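Local coordinates for CBS domain containing membrane protein (Sphaerobacter thermophilus, PDB 4ESY) that probably binds adenine nucleotides or a related ligand through its C-terminal CBS pair to regulate this membrane protein, which also belongs to the universal stress protein family, at the interface of chains B and A. Numbering follows the deposited sequence. Chains: chain A, CBS domain containing membrane protein; chain B, CBS domain containing membrane protein.

Contact 1 and contact 2 lie along the same seam between chains B and A, with the centres of their C-alpha atoms about 13 Å apart. They share helix 2-16 of chain B: contact 2 uses residues from its first turn to beyond its middle and contact 1 its last turn, joined by the segment that follows helix 153-156. On chain A the surface passes from helix 92-102 at contact 2 to the start of 3-10 helix 77-80 and helix 83-86 at contact 1. Contact 2 is polar and charged, contact 1 mostly apolar, around a backbone hydrogen bond. Together they seat B's N-terminal helix on its neighbour, perhaps in a CBS dimer.

Contact 1: the interface of chains B and A. Residues chain B 15, 158-159; chain A 76-78, 86.
The indole of A:Trp78 meets B:Leu159 beside its six-membered ring. The CD2 methyl of B:Leu159 stands to one side of the ring plane but beyond the rim, 3.9 Å from A:Trp78 CE3 and still nearer, at 3.7 Å, to the CB that carries the ring. Out past the pyrrole end, the aliphatic CD of B:Lys158 approaches A:Trp78 CD1 at 4.1 Å, displaced to the same side of the plane. A:Leu86 of the same chain puts its CD2 methyl at the ring edge, in plane, and probably helps to limit the rotation of the indole.

The side chains of B:Leu159 and A:Trp78 run alongside, pointing the same way, whereas B:Lys158 crosses the tryptophan at about a right angle. With CG of B:Lys158 anti to its carbonyl carbon (chi1 -70°) and the chain extended beyond, the chain runs out past the pyrrole end, with CD as its near point to the ring.

Next to these apolar contacts, the backbone N-H of A:Trp78 donates to the carbonyl oxygen of B:Lys158 at 2.9 Å, with 156° at the hydrogen. The donor sits 19° off the carbonyl plane. The amide of A:Phe77 is also near this oxygen, but its N-H points elsewhere. Because the acceptor faces the first turn of a 3-10 helix, the local dipole would probably strengthen its hold.

Farther along, the CD1 methyl of B:Ile15 touches A:Pro76 CG, at 4.0 Å, the two side chains crossing obliquely.

In the fold, B:Lys158 and B:Leu159 follow helix 153-156, and B:Ile15 lies in the last turn of helix 2-16; they meet the start of chain A's 3-10 helix 77-80, with A:Leu86 of helix 83-86 at the edge of the indole.

Contact 2: the interface of chains B and A. Residues chain B 4, 7, 11; chain A 93-94, 97.
Stacking and charge centre on B:Arg7, whose guanidinium lies over the face of A:His97. The planes are only 13° apart, and B:Arg7 CZ sits over the middle of the imidazole, 3.5 Å from its centroid, as a cation-pi pair. The overlap is skewed from the guanidinium's side: the rim at B:Arg7 NH2 meets A:His97 CG at 3.2 Å.

The salt bridge is formed at another part of the same group. B:Arg7 NE donates in the guanidinium plane to A:Glu94 OE1 at 2.8 Å, nearly straight at 159°, and the carboxylate accepts with its syn lone pair. The arginine reaches this point with CG anti to the backbone N (chi1 -157°) and an extended chain, while A:Glu94 bends at its second torsion to bring the carboxylate up. An alanine in place of B:Arg7 would probably leave the A:Glu94 carboxylate without its charged mate and the face of A:His97 without its cover.

Water 1 lies 2.8 Å from the backbone O of B:Arg7 and equally far from A:Glu94 OE1, so the oxygen that takes the arginine N-H is also held by water.

More loosely, B:Glu4 points tip to tip at the imidazole, its OE2 3.6 Å from A:His97 NE2; the carboxylate would favour a positive imidazole, whereas the stacked arginine would probably oppose one. Apolar contact comes from B:Ile11, whose CD1 methyl packs on A:Glu94 CB at 3.7 Å.

Within the fold, B:Glu4, B:Arg7 and B:Ile11 line successive turns of the N-terminal helix 2-16, which rests against chain A's helix 92-102, where A:Glu94 and A:His97 lie nearly one turn apart.

Contact 1: the interface of chains B and A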
ATOM      1  N   ILE B  15       3.901  -4.231 -22.342  1.00 26.59           N
ATOM      2  CA  ILE B  15       3.354  -3.755 -21.086  1.00 24.48           C
ATOM      3  C   ILE B  15       3.586  -2.256 -20.937  1.00 23.90           C
ATOM      4  O   ILE B  15       2.698  -1.569 -20.493  1.00 24.10           O
ATOM      5  CB  ILE B  15       3.899  -4.560 -19.899  1.00 25.10           C
ATOM      6  CG1 ILE B  15       3.202  -5.925 -19.880  1.00 28.70           C
ATOM      7  CG2 ILE B  15       3.656  -3.833 -18.583  1.00 25.25           C
ATOM      8  CD1 ILE B  15       3.751  -6.892 -18.849  1.00 29.80           C
ATOM      9  N   LYS B 158       2.733  -4.362 -10.179  1.00 21.51           N
ATOM     10  CA  LYS B 158       1.957  -5.502 -10.671  1.00 22.79           C
ATOM     11  C   LYS B 158       2.201  -5.758 -12.178  1.00 21.66           C
ATOM     12  O   LYS B 158       1.811  -6.798 -12.723  1.00 23.13           O
ATOM     13  CB  LYS B 158       0.456  -5.256 -10.451  1.00 21.67           C
ATOM     14  CG  LYS B 158       0.029  -5.296  -8.977  1.00 25.03           C
ATOM     15  CD  LYS B 158      -1.432  -4.971  -8.890  1.00 26.29           C
ATOM     16  CE  LYS B 158      -1.955  -5.249  -7.513  1.00 31.11           C
ATOM     17  NZ  LYS B 158      -3.350  -4.804  -7.437  1.00 31.39           N
ATOM     18  N   LEU B 159       2.856  -4.805 -12.814  1.00 21.65           N
ATOM     19  CA  LEU B 159       3.178  -4.835 -14.242  1.00 21.87           C
ATOM     20  C   LEU B 159       4.642  -4.813 -14.593  1.00 19.16           C
ATOM     21  O   LEU B 159       5.056  -5.466 -15.547  1.00 20.75           O
ATOM     22  CB  LEU B 159       2.580  -3.582 -14.896  1.00 24.32           C
ATOM     23  CG  LEU B 159       1.070  -3.540 -14.841  1.00 28.51           C
ATOM     24  CD1 LEU B 159       0.616  -2.136 -15.229  1.00 31.62           C
ATOM     25  CD2 LEU B 159       0.589  -4.565 -15.814  1.00 27.22           C
TER
ATOM     26  N   PRO A  76       4.037 -10.775 -14.689  1.00 24.22           N
ATOM     27  CA  PRO A  76       3.416  -9.604 -14.083  1.00 23.56           C
ATOM     28  C   PRO A  76       2.205 -10.094 -13.258  1.00 21.37           C
ATOM     29  O   PRO A  76       1.297 -10.749 -13.784  1.00 22.55           O
ATOM     30  CB  PRO A  76       2.953  -8.791 -15.306  1.00 23.38           C
ATOM     31  CG  PRO A  76       2.617  -9.850 -16.339  1.00 24.36           C
ATOM     32  CD  PRO A  76       3.484 -11.077 -16.025  1.00 23.67           C
ATOM     33  N   PHE A  77       2.181  -9.776 -11.975  1.00 22.00           N
ATOM     34  CA  PHE A  77       1.064 -10.227 -11.129  1.00 21.48           C
ATOM     35  C   PHE A  77      -0.308  -9.855 -11.734  1.00 21.72           C
ATOM     36  O   PHE A  77      -1.305 -10.563 -11.549  1.00 20.59           O
ATOM     37  CB  PHE A  77       1.219  -9.677  -9.715  1.00 22.01           C
ATOM     38  CG  PHE A  77       0.115 -10.098  -8.772  1.00 23.81           C
ATOM     39  CD1 PHE A  77       0.269 -11.219  -7.952  1.00 23.91           C
ATOM     40  CD2 PHE A  77      -1.062  -9.395  -8.716  1.00 21.35           C
ATOM     41  CE1 PHE A  77      -0.757 -11.611  -7.068  1.00 25.73           C
ATOM     42  CE2 PHE A  77      -2.105  -9.792  -7.830  1.00 24.71           C
ATOM     43  CZ  PHE A  77      -1.936 -10.902  -7.020  1.00 25.72           C
ATOM     44  N   TRP A  78      -0.349  -8.781 -12.515  1.00 22.02           N
ATOM     45  CA  TRP A  78      -1.641  -8.296 -13.033  1.00 24.31           C
ATOM     46  C   TRP A  78      -2.333  -9.315 -13.930  1.00 22.97           C
ATOM     47  O   TRP A  78      -3.547  -9.273 -14.088  1.00 23.08           O
ATOM     48  CB  TRP A  78      -1.477  -6.965 -13.810  1.00 27.91           C
ATOM     49  CG  TRP A  78      -2.653  -6.058 -13.611  1.00 31.48           C
ATOM     50  CD1 TRP A  78      -3.305  -5.817 -12.430  1.00 34.12           C
ATOM     51  CD2 TRP A  78      -3.372  -5.335 -14.627  1.00 33.86           C
ATOM     52  NE1 TRP A  78      -4.358  -4.947 -12.648  1.00 39.24           N
ATOM     53  CE2 TRP A  78      -4.419  -4.639 -13.985  1.00 38.74           C
ATOM     54  CE3 TRP A  78      -3.217  -5.194 -16.011  1.00 35.84           C
ATOM     55  CZ2 TRP A  78      -5.328  -3.821 -14.686  1.00 42.50           C
ATOM     56  CZ3 TRP A  78      -4.106  -4.372 -16.710  1.00 38.81           C
ATOM     57  CH2 TRP A  78      -5.144  -3.689 -16.042  1.00 42.46           C
ATOM     58  N   LEU A  86      -4.935  -7.387 -20.496  1.00 32.64           N
ATOM     59  CA  LEU A  86      -3.580  -7.662 -20.933  1.00 35.38           C
ATOM     60  C   LEU A  86      -3.495  -8.330 -22.297  1.00 36.48           C
ATOM     61  O   LEU A  86      -2.576  -8.036 -23.071  1.00 38.05           O
ATOM     62  CB  LEU A  86      -2.820  -8.460 -19.887  1.00 38.07           C
ATOM     63  CG  LEU A  86      -2.441  -7.583 -18.692  1.00 40.57           C
ATOM     64  CD1 LEU A  86      -1.505  -8.334 -17.750  1.00 39.69           C
ATOM     65  CD2 LEU A  86      -1.820  -6.253 -19.153  1.00 42.51           C
TER

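Contact 2: the interface of chains B and A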
ATOM      1  N   GLU B   4      14.079 -17.144 -25.185  1.00 64.49           N
ATOM      2  CA  GLU B   4      13.391 -16.786 -23.959  1.00 63.94           C
ATOM      3  C   GLU B   4      13.550 -15.301 -23.664  1.00 58.67           C
ATOM      4  O   GLU B   4      12.585 -14.640 -23.288  1.00 54.64           O
ATOM      5  CB  GLU B   4      13.880 -17.605 -22.769  1.00 69.87           C
ATOM      6  CG  GLU B   4      12.992 -17.393 -21.557  1.00 70.58           C
ATOM      7  CD  GLU B   4      11.550 -17.798 -21.836  1.00 71.94           C
ATOM      8  OE1 GLU B   4      11.335 -18.879 -22.440  1.00 77.10           O
ATOM      9  OE2 GLU B   4      10.636 -17.043 -21.461  1.00 67.80           O
ATOM     10  N   ARG B   7      11.498 -13.254 -25.980  1.00 39.62           N
ATOM     11  CA  ARG B   7      10.127 -13.423 -25.546  1.00 41.00           C
ATOM     12  C   ARG B   7       9.800 -12.448 -24.400  1.00 37.66           C
ATOM     13  O   ARG B   7       8.755 -11.780 -24.403  1.00 33.24           O
ATOM     14  CB  ARG B   7       9.937 -14.875 -25.112  1.00 46.04           C
ATOM     15  CG  ARG B   7       8.532 -15.363 -25.147  1.00 49.92           C
ATOM     16  CD  ARG B   7       8.519 -16.886 -25.051  1.00 57.55           C
ATOM     17  NE  ARG B   7       7.172 -17.420 -25.204  1.00 59.18           N
ATOM     18  CZ  ARG B   7       6.884 -18.716 -25.279  1.00 64.48           C
ATOM     19  NH1 ARG B   7       7.851 -19.633 -25.214  1.00 66.76           N
ATOM     20  NH2 ARG B   7       5.617 -19.091 -25.416  1.00 66.23           N
ATOM     21  N   ILE B  11       7.200  -8.970 -24.266  1.00 29.29           N
ATOM     22  CA  ILE B  11       6.204  -8.773 -23.208  1.00 27.17           C
ATOM     23  C   ILE B  11       6.446  -7.458 -22.450  1.00 27.62           C
ATOM     24  O   ILE B  11       5.529  -6.683 -22.243  1.00 25.32           O
ATOM     25  CB  ILE B  11       6.249  -9.902 -22.186  1.00 32.12           C
ATOM     26  CG1 ILE B  11       6.105 -11.257 -22.872  1.00 40.68           C
ATOM     27  CG2 ILE B  11       5.180  -9.712 -21.092  1.00 30.15           C
ATOM     28  CD1 ILE B  11       4.777 -11.501 -23.478  1.00 43.51           C
TER
ATOM     29  N   PRO A  93      -0.928 -16.700 -27.284  1.00 46.41           N
ATOM     30  CA  PRO A  93       0.040 -17.739 -26.895  1.00 46.47           C
ATOM     31  C   PRO A  93       1.033 -17.240 -25.833  1.00 41.31           C
ATOM     32  O   PRO A  93       1.498 -18.025 -25.017  1.00 38.27           O
ATOM     33  CB  PRO A  93       0.780 -18.049 -28.205  1.00 49.17           C
ATOM     34  CG  PRO A  93      -0.128 -17.589 -29.283  1.00 51.43           C
ATOM     35  CD  PRO A  93      -0.866 -16.405 -28.726  1.00 48.67           C
ATOM     36  N   GLU A  94       1.332 -15.943 -25.835  1.00 38.25           N
ATOM     37  CA  GLU A  94       2.290 -15.402 -24.885  1.00 35.24           C
ATOM     38  C   GLU A  94       1.693 -15.286 -23.488  1.00 32.49           C
ATOM     39  O   GLU A  94       2.386 -15.510 -22.505  1.00 30.97           O
ATOM     40  CB  GLU A  94       2.832 -14.049 -25.359  1.00 37.72           C
ATOM     41  CG  GLU A  94       3.632 -14.148 -26.644  1.00 48.23           C
ATOM     42  CD  GLU A  94       4.668 -15.260 -26.568  1.00 55.31           C
ATOM     43  OE1 GLU A  94       5.506 -15.240 -25.629  1.00 54.37           O
ATOM     44  OE2 GLU A  94       4.616 -16.171 -27.426  1.00 60.30           O
ATOM     45  N   HIS A  97       1.658 -18.686 -22.068  1.00 35.28           N
ATOM     46  CA  HIS A  97       2.997 -19.034 -21.610  1.00 36.11           C
ATOM     47  C   HIS A  97       3.308 -18.463 -20.207  1.00 32.82           C
ATOM     48  O   HIS A  97       3.978 -19.103 -19.364  1.00 31.04           O
ATOM     49  CB  HIS A  97       4.028 -18.566 -22.629  1.00 41.00           C
ATOM     50  CG  HIS A  97       5.434 -18.841 -22.211  1.00 46.06           C
ATOM     51  ND1 HIS A  97       5.924 -20.120 -22.060  1.00 49.51           N
ATOM     52  CD2 HIS A  97       6.438 -18.003 -21.853  1.00 47.65           C
ATOM     53  CE1 HIS A  97       7.179 -20.058 -21.651  1.00 51.80           C
ATOM     54  NE2 HIS A  97       7.513 -18.785 -21.513  1.00 50.37           N
TER
HETATM   55  O   HOH W   1       6.495 -12.620 -25.862  1.00 42.30           O